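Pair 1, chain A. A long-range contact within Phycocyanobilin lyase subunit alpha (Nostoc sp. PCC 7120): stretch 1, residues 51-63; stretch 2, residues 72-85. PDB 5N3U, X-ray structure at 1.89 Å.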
# COMPACT_ATOMS: atom_id res chain seq x y z
N ALA A 51 9.63 -3.48 25.58
CA ALA A 51 9.07 -2.46 24.66
C ALA A 51 8.05 -1.62 25.43
O ALA A 51 8.14 -0.41 25.47
CB ALA A 51 8.46 -3.16 23.48
N VAL A 52 7.21 -2.29 26.18
CA VAL A 52 6.18 -1.66 26.98
C VAL A 52 6.80 -0.71 27.96
O VAL A 52 6.43 0.43 28.05
CB VAL A 52 5.23 -2.70 27.64
CG1 VAL A 52 4.25 -2.07 28.62
CG2 VAL A 52 4.44 -3.50 26.65
N ASP A 53 7.78 -1.18 28.75
CA ASP A 53 8.43 -0.32 29.73
C ASP A 53 9.10 0.90 29.13
O ASP A 53 9.00 2.01 29.62
CB ASP A 53 9.52 -1.11 30.49
CG ASP A 53 8.92 -2.23 31.42
OD1 ASP A 53 7.68 -2.35 31.57
OD2 ASP A 53 9.71 -3.03 31.96
N ALA A 54 9.81 0.69 28.04
CA ALA A 54 10.44 1.82 27.32
C ALA A 54 9.43 2.86 26.81
O ALA A 54 9.66 4.10 26.85
CB ALA A 54 11.26 1.27 26.16
N LEU A 55 8.31 2.37 26.32
CA LEU A 55 7.27 3.32 25.86
C LEU A 55 6.64 4.07 27.01
O LEU A 55 6.37 5.29 26.90
CB LEU A 55 6.25 2.60 25.01
CG LEU A 55 6.76 2.16 23.67
CD1 LEU A 55 5.87 1.09 23.10
CD2 LEU A 55 6.93 3.33 22.69
N ILE A 56 6.42 3.39 28.14
CA ILE A 56 5.95 4.05 29.32
C ILE A 56 6.86 5.14 29.74
O ILE A 56 6.39 6.23 30.05
CB ILE A 56 5.68 3.04 30.45
CG1 ILE A 56 4.51 2.17 30.04
CG2 ILE A 56 5.48 3.78 31.82
CD1 ILE A 56 4.23 0.92 30.85
N ALA A 57 8.17 4.89 29.74
CA ALA A 57 9.10 5.94 30.10
C ALA A 57 9.02 7.15 29.15
O ALA A 57 9.07 8.30 29.54
CB ALA A 57 10.50 5.35 30.11
N ALA A 58 8.80 6.87 27.87
CA ALA A 58 8.70 7.93 26.86
C ALA A 58 7.45 8.77 27.02
O ALA A 58 7.41 9.90 26.52
CB ALA A 58 8.76 7.27 25.52
N LEU A 59 6.46 8.28 27.79
CA LEU A 59 5.35 9.16 28.19
C LEU A 59 5.77 10.38 29.05
O LEU A 59 5.06 11.36 29.11
CB LEU A 59 4.25 8.40 28.87
CG LEU A 59 3.56 7.26 28.18
CD1 LEU A 59 2.53 6.63 29.06
CD2 LEU A 59 2.88 7.77 26.93
N GLU A 60 6.97 10.35 29.62
CA GLU A 60 7.48 11.49 30.35
C GLU A 60 8.60 12.23 29.60
O GLU A 60 9.24 13.09 30.18
CB GLU A 60 8.04 10.99 31.70
CG GLU A 60 6.86 10.52 32.55
CD GLU A 60 7.25 9.67 33.77
OE1 GLU A 60 6.31 9.34 34.51
OE2 GLU A 60 8.44 9.32 33.99
N ASP A 61 8.77 11.96 28.29
CA ASP A 61 9.75 12.69 27.50
C ASP A 61 9.66 14.18 27.63
O ASP A 61 8.58 14.81 27.52
CB ASP A 61 9.64 12.34 26.01
CG ASP A 61 10.73 12.98 25.17
OD1 ASP A 61 11.95 12.70 25.47
OD2 ASP A 61 10.41 13.81 24.27
N GLU A 62 10.83 14.78 27.79
CA GLU A 62 10.96 16.23 27.68
C GLU A 62 11.85 16.73 26.53
O GLU A 62 11.83 17.92 26.30
CB GLU A 62 11.54 16.83 28.99
CG GLU A 62 10.75 16.42 30.21
CD GLU A 62 9.50 17.27 30.41
OE1 GLU A 62 9.18 18.16 29.57
OE2 GLU A 62 8.82 17.06 31.43
N ALA A 63 12.63 15.88 25.89
CA ALA A 63 13.62 16.25 24.80
C ALA A 63 12.96 16.80 23.55
O ALA A 63 13.43 17.80 22.92
CB ALA A 63 14.41 15.04 24.44
N PRO A 72 5.90 15.51 20.67
CA PRO A 72 5.79 14.45 19.64
C PRO A 72 6.07 13.02 20.10
O PRO A 72 5.41 12.10 19.71
CB PRO A 72 6.83 14.87 18.60
CG PRO A 72 6.90 16.35 18.73
CD PRO A 72 6.71 16.65 20.21
N LEU A 73 7.09 12.80 20.88
CA LEU A 73 7.37 11.43 21.25
C LEU A 73 6.30 10.94 22.24
O LEU A 73 5.99 9.76 22.23
CB LEU A 73 8.81 11.27 21.86
CG LEU A 73 9.18 9.86 22.29
CD1 LEU A 73 9.20 8.97 21.06
CD2 LEU A 73 10.59 9.75 23.00
N ARG A 74 5.78 11.81 23.09
CA ARG A 74 4.74 11.34 24.01
C ARG A 74 3.50 10.90 23.20
O ARG A 74 2.90 9.90 23.49
CB ARG A 74 4.31 12.41 24.97
CG ARG A 74 5.35 12.70 26.02
CD ARG A 74 4.76 13.63 27.06
NE ARG A 74 5.83 14.19 27.87
CZ ARG A 74 5.66 14.83 29.01
NH1 ARG A 74 4.44 14.97 29.52
NH2 ARG A 74 6.73 15.32 29.64
N ARG A 75 3.17 11.65 22.16
CA ARG A 75 2.06 11.26 21.32
C ARG A 75 2.23 9.90 20.69
O ARG A 75 1.38 9.06 20.75
CB ARG A 75 1.88 12.32 20.20
CG ARG A 75 1.60 13.70 20.67
CD ARG A 75 1.74 14.68 19.48
NE ARG A 75 1.49 16.07 19.91
CZ ARG A 75 1.56 17.12 19.10
NH1 ARG A 75 1.86 16.93 17.84
NH2 ARG A 75 1.31 18.37 19.53
N ASN A 76 3.36 9.63 20.08
CA ASN A 76 3.59 8.38 19.43
C ASN A 76 3.73 7.20 20.39
O ASN A 76 3.25 6.13 20.11
CB ASN A 76 4.90 8.45 18.60
CG ASN A 76 4.64 8.90 17.20
OD1 ASN A 76 3.50 9.39 16.87
ND2 ASN A 76 5.62 8.73 16.35
N ALA A 77 4.28 7.47 21.55
CA ALA A 77 4.36 6.44 22.62
C ALA A 77 3.02 6.09 23.15
O ALA A 77 2.70 4.90 23.34
CB ALA A 77 5.29 6.90 23.75
N ALA A 78 2.22 7.09 23.44
CA ALA A 78 0.86 6.85 23.84
C ALA A 78 0.05 6.01 22.85
O ALA A 78 -0.62 5.09 23.23
CB ALA A 78 0.16 8.16 24.15
N ARG A 79 0.16 6.33 21.57
CA ARG A 79 -0.56 5.63 20.49
C ARG A 79 -0.06 4.20 20.41
O ARG A 79 -0.84 3.25 20.37
CB ARG A 79 -0.29 6.27 19.15
CG ARG A 79 -0.81 7.64 18.91
CD ARG A 79 -0.38 8.34 17.55
NE ARG A 79 -0.87 9.75 17.55
CZ ARG A 79 -0.18 10.85 17.26
NH1 ARG A 79 1.10 10.82 16.88
NH2 ARG A 79 -0.81 12.03 17.30
N ALA A 80 1.25 4.01 20.47
CA ALA A 80 1.83 2.68 20.43
C ALA A 80 1.33 1.77 21.57
O ALA A 80 0.95 0.58 21.32
CB ALA A 80 3.35 2.76 20.47
N LEU A 81 1.23 2.32 22.78
CA LEU A 81 0.86 1.52 23.97
C LEU A 81 -0.50 0.95 23.87
O LEU A 81 -0.77 -0.17 24.36
CB LEU A 81 1.01 2.31 25.24
CG LEU A 81 2.45 2.55 25.58
CD1 LEU A 81 2.55 3.58 26.62
CD2 LEU A 81 3.00 1.24 26.11
N GLY A 82 -1.39 1.65 23.18
CA GLY A 82 -2.70 1.10 23.05
C GLY A 82 -2.74 -0.17 22.19
O GLY A 82 -3.63 -0.91 22.32
N LYS A 83 -1.81 -0.36 21.27
CA LYS A 83 -1.82 -1.46 20.33
C LYS A 83 -1.16 -2.69 20.98
O LYS A 83 -1.25 -3.76 20.44
CB LYS A 83 -1.04 -1.07 19.09
CG LYS A 83 -1.79 0.01 18.28
CD LYS A 83 -1.00 0.59 17.14
CE LYS A 83 -1.19 -0.14 15.79
NZ LYS A 83 -0.94 -1.63 15.83
N LEU A 84 -0.47 -2.49 22.11
CA LEU A 84 0.28 -3.61 22.69
C LEU A 84 -0.50 -4.43 23.69
O LEU A 84 0.03 -5.39 24.12
CB LEU A 84 1.59 -3.08 23.28
CG LEU A 84 2.44 -2.32 22.28
CD1 LEU A 84 3.77 -1.94 22.86
CD2 LEU A 84 2.64 -3.04 20.98
N GLY A 85 -1.69 -4.00 24.13
CA GLY A 85 -2.52 -4.75 24.99
C GLY A 85 -2.01 -4.96 26.40
O GLY A 85 -2.40 -5.91 27.03
O HOH W 1 7.95 14.35 23.41

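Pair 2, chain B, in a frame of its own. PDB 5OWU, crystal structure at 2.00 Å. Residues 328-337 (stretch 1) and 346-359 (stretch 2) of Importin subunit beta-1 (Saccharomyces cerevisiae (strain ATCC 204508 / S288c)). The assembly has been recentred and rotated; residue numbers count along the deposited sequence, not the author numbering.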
# COMPACT_ATOMS: atom_id res chain seq x y z
N ASN B 328 30.00 4.22 -5.65
CA ASN B 328 29.31 4.46 -6.91
C ASN B 328 27.93 5.09 -6.70
O ASN B 328 27.54 6.01 -7.44
CB ASN B 328 29.21 3.15 -7.69
CG ASN B 328 30.57 2.60 -8.08
OD1 ASN B 328 31.56 3.34 -8.16
ND2 ASN B 328 30.64 1.29 -8.31
N LEU B 329 27.17 4.63 -5.70
CA LEU B 329 25.91 5.28 -5.35
C LEU B 329 26.12 6.75 -5.04
O LEU B 329 25.46 7.65 -5.62
CB LEU B 329 25.27 4.59 -4.14
CG LEU B 329 24.60 3.23 -4.27
CD1 LEU B 329 24.16 2.76 -2.88
CD2 LEU B 329 23.40 3.30 -5.20
N LEU B 330 27.04 7.02 -4.11
CA LEU B 330 27.35 8.39 -3.74
C LEU B 330 27.64 9.23 -4.98
O LEU B 330 27.11 10.34 -5.14
CB LEU B 330 28.54 8.41 -2.77
CG LEU B 330 28.21 7.79 -1.41
CD1 LEU B 330 29.47 7.51 -0.60
CD2 LEU B 330 27.26 8.70 -0.63
N ASN B 331 28.44 8.69 -5.90
CA ASN B 331 28.71 9.41 -7.14
C ASN B 331 27.43 9.69 -7.92
O ASN B 331 27.32 10.72 -8.59
CB ASN B 331 29.70 8.64 -8.00
CG ASN B 331 29.96 9.31 -9.34
OD1 ASN B 331 30.59 10.37 -9.40
ND2 ASN B 331 29.47 8.71 -10.42
N LEU B 332 26.46 8.77 -7.87
CA LEU B 332 25.21 9.01 -8.58
C LEU B 332 24.42 10.15 -7.97
O LEU B 332 23.56 10.73 -8.65
CB LEU B 332 24.36 7.74 -8.61
CG LEU B 332 24.90 6.58 -9.44
CD1 LEU B 332 24.00 5.35 -9.26
CD2 LEU B 332 25.01 6.95 -10.91
N LEU B 333 24.67 10.49 -6.70
CA LEU B 333 23.91 11.58 -6.09
C LEU B 333 24.11 12.93 -6.78
O LEU B 333 23.27 13.82 -6.61
CB LEU B 333 24.28 11.72 -4.61
CG LEU B 333 23.93 10.52 -3.72
CD1 LEU B 333 24.40 10.77 -2.30
CD2 LEU B 333 22.43 10.24 -3.75
N THR B 334 25.19 13.11 -7.55
CA THR B 334 25.45 14.40 -8.19
C THR B 334 24.82 14.53 -9.57
O THR B 334 25.19 15.42 -10.33
CB THR B 334 26.96 14.65 -8.30
OG1 THR B 334 27.57 13.62 -9.08
CG2 THR B 334 27.59 14.70 -6.92
N ARG B 335 23.86 13.66 -9.90
CA ARG B 335 23.14 13.74 -11.16
C ARG B 335 21.72 14.26 -10.96
O ARG B 335 20.77 13.77 -11.57
CB ARG B 335 23.13 12.38 -11.85
CG ARG B 335 24.51 11.83 -12.14
CD ARG B 335 24.44 10.54 -12.95
NE ARG B 335 25.73 9.87 -13.07
CZ ARG B 335 25.95 8.80 -13.83
NH1 ARG B 335 24.97 8.27 -14.55
NH2 ARG B 335 27.16 8.26 -13.87
N GLN B 336 21.56 15.27 -10.11
CA GLN B 336 20.27 15.92 -9.95
C GLN B 336 19.91 16.69 -11.23
O GLN B 336 20.70 16.80 -12.17
CB GLN B 336 20.27 16.87 -8.75
CG GLN B 336 21.00 16.36 -7.51
CD GLN B 336 22.46 16.79 -7.46
OE1 GLN B 336 23.13 16.83 -8.49
NE2 GLN B 336 22.94 17.11 -6.26
N ASN B 337 18.71 17.27 -11.24
CA ASN B 337 18.25 18.08 -12.36
C ASN B 337 18.58 19.55 -12.12
O ASN B 337 18.36 20.07 -11.02
CB ASN B 337 16.74 17.90 -12.54
CG ASN B 337 16.31 16.46 -12.41
OD1 ASN B 337 17.00 15.55 -12.87
ND2 ASN B 337 15.17 16.23 -11.76
N ASN B 346 14.59 10.73 -10.89
CA ASN B 346 15.80 10.47 -11.66
C ASN B 346 16.68 9.47 -10.90
O ASN B 346 16.31 8.99 -9.82
CB ASN B 346 16.55 11.77 -11.95
CG ASN B 346 17.39 12.22 -10.78
OD1 ASN B 346 18.60 12.41 -10.91
ND2 ASN B 346 16.75 12.38 -9.63
N VAL B 347 17.85 9.19 -11.47
CA VAL B 347 18.76 8.22 -10.86
C VAL B 347 19.29 8.72 -9.52
O VAL B 347 19.59 7.92 -8.63
CB VAL B 347 19.92 7.89 -11.82
CG1 VAL B 347 20.74 9.14 -12.13
CG2 VAL B 347 20.81 6.80 -11.25
N SER B 348 19.42 10.04 -9.35
CA SER B 348 19.96 10.55 -8.09
C SER B 348 19.02 10.23 -6.93
O SER B 348 19.47 9.87 -5.83
CB SER B 348 20.21 12.05 -8.19
OG SER B 348 18.99 12.78 -8.15
N MET B 349 17.71 10.32 -7.16
CA MET B 349 16.74 9.98 -6.12
C MET B 349 16.75 8.48 -5.83
O MET B 349 16.66 8.07 -4.67
CB MET B 349 15.35 10.45 -6.53
CG MET B 349 15.24 11.98 -6.64
SD MET B 349 13.64 12.54 -7.25
CE MET B 349 13.88 14.31 -7.27
N SER B 350 16.85 7.65 -6.87
CA SER B 350 16.93 6.21 -6.66
C SER B 350 18.18 5.85 -5.86
O SER B 350 18.15 4.97 -4.99
CB SER B 350 16.94 5.48 -8.00
OG SER B 350 15.83 5.86 -8.79
N ALA B 351 19.30 6.52 -6.16
CA ALA B 351 20.54 6.27 -5.44
C ALA B 351 20.42 6.68 -3.98
O ALA B 351 20.96 6.01 -3.09
CB ALA B 351 21.69 7.01 -6.12
N GLY B 352 19.73 7.79 -3.71
CA GLY B 352 19.48 8.16 -2.32
C GLY B 352 18.65 7.13 -1.58
O GLY B 352 18.98 6.74 -0.45
N ALA B 353 17.56 6.67 -2.19
CA ALA B 353 16.74 5.64 -1.54
C ALA B 353 17.56 4.38 -1.30
O ALA B 353 17.46 3.74 -0.24
CB ALA B 353 15.51 5.34 -2.39
N CYS B 354 18.38 4.00 -2.28
CA CYS B 354 19.22 2.82 -2.13
C CYS B 354 20.19 3.00 -0.97
O CYS B 354 20.35 2.11 -0.13
CB CYS B 354 19.97 2.55 -3.43
SG CYS B 354 20.87 1.00 -3.41
N LEU B 355 20.84 4.16 -0.90
CA LEU B 355 21.76 4.44 0.20
C LEU B 355 21.06 4.29 1.54
O LEU B 355 21.64 3.73 2.49
CB LEU B 355 22.33 5.85 0.04
CG LEU B 355 23.36 6.30 1.07
CD1 LEU B 355 24.58 5.38 1.06
CD2 LEU B 355 23.77 7.74 0.77
N GLN B 356 19.82 4.76 1.65
CA GLN B 356 19.10 4.60 2.92
C GLN B 356 18.84 3.13 3.22
O GLN B 356 18.91 2.71 4.39
CB GLN B 356 17.80 5.40 2.88
CG GLN B 356 18.05 6.88 2.68
CD GLN B 356 16.77 7.69 2.58
OE1 GLN B 356 15.74 7.30 3.13
NE2 GLN B 356 16.84 8.82 1.88
N LEU B 357 18.53 2.33 2.20
CA LEU B 357 18.38 0.89 2.42
C LEU B 357 19.68 0.26 2.91
O LEU B 357 19.67 -0.59 3.81
CB LEU B 357 17.90 0.21 1.14
CG LEU B 357 16.47 0.54 0.71
CD1 LEU B 357 16.18 -0.02 -0.68
CD2 LEU B 357 15.46 0.00 1.71
N PHE B 358 20.80 0.64 2.31
CA PHE B 358 22.09 0.13 2.77
C PHE B 358 22.30 0.47 4.24
O PHE B 358 22.74 -0.37 5.03
CB PHE B 358 23.23 0.71 1.93
CG PHE B 358 23.70 -0.22 0.84
CD1 PHE B 358 24.67 -1.18 1.11
CD2 PHE B 358 23.17 -0.14 -0.44
CE1 PHE B 358 25.11 -2.04 0.12
CE2 PHE B 358 23.60 -1.00 -1.44
CZ PHE B 358 24.58 -1.95 -1.16
N ALA B 359 21.99 1.71 4.63
CA ALA B 359 22.23 2.12 6.01
C ALA B 359 21.34 1.35 6.98
O ALA B 359 21.79 0.96 8.06
CB ALA B 359 22.02 3.62 6.17

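Where do the two contacts differ most sharply? At the matched position Arg74(A) = Ser348(B), near the start of the second helix. In pair 1 the long arginine runs along the turn from Ala58(A) to Asp61(A). Its NE and NH2 both donate to Asp61(A) O, at 2.8 Å and 2.9 Å, and its NH2 forms a salt bridge with Glu62(A) OE2 at 3.3 Å. The backbone of Leu59(A) and Glu60(A) lies over one face of the guanidinium, while Asp61(A) O and Glu62(A) OE2 sit near its plane. In pair 2 the serine is too short for such a reach; Ser348(B) CB packs 3.6 Å from Leu332(B) O, and Ser348(B) CB also lies 3.8 Å from Arg335(B) O.

What backbone do they share? Each pair sets two helices roughly antiparallel, at 144° in pair 1 and 140° in pair 2, with axes approaching to 8.6 Å in both. A type I beta turn spans Ala58(A) to Asp61(A) in pair 1 and Leu332(B) to Arg335(B) in pair 2. Fourteen central residues superpose with an RMSD of 0.5 Å.

Which positions hold the common centre? Ala77(A) and Ala351(B) coincide, and each points its methyl toward the other helix. Here the backbones lie close: the CA atoms of Leu55(A) and Ala77(A) are 5.4 Å apart, those of Leu329(B) and Ala351(B) 5.5 Å. Leu59(A) and Leu333(B) also match almost exactly. Both start away from the partner helix, yet their ends turn back, so that Leu59(A) CD2 lies 3.6 Å from Ala78(A) N and Leu333(B) CD2 lies 3.6 Å from Gly352(B) N. Where pair 1 adds Ala78(A) CB, 3.9 Å from Leu59(A) CD2, pair 2 has a glycine.

How do different side chains fill the matching spaces? Leu55(A) CD1 meets Ala80(A) CB at 4.0 Å and Leu84(A) CD1 at 3.7 Å; its counterpart Leu329(B) sits as a knob among Ala351(B), Cys354(B), Leu355(B) and Phe358(B), its CD1 3.8 Å from Cys354(B) SG and 3.9 Å from Phe358(B) CD2. Sulfur and an aromatic ring thus take the places of a methyl and a leucine. Nearer the turn, bulk is traded across the contact: Ala58(A) CB meets the longer Leu73(A) through CD2 at 4.0 Å, whereas the larger Leu332(B) meets the shorter Val347(B), CD1 to CG2, also at 4.0 Å.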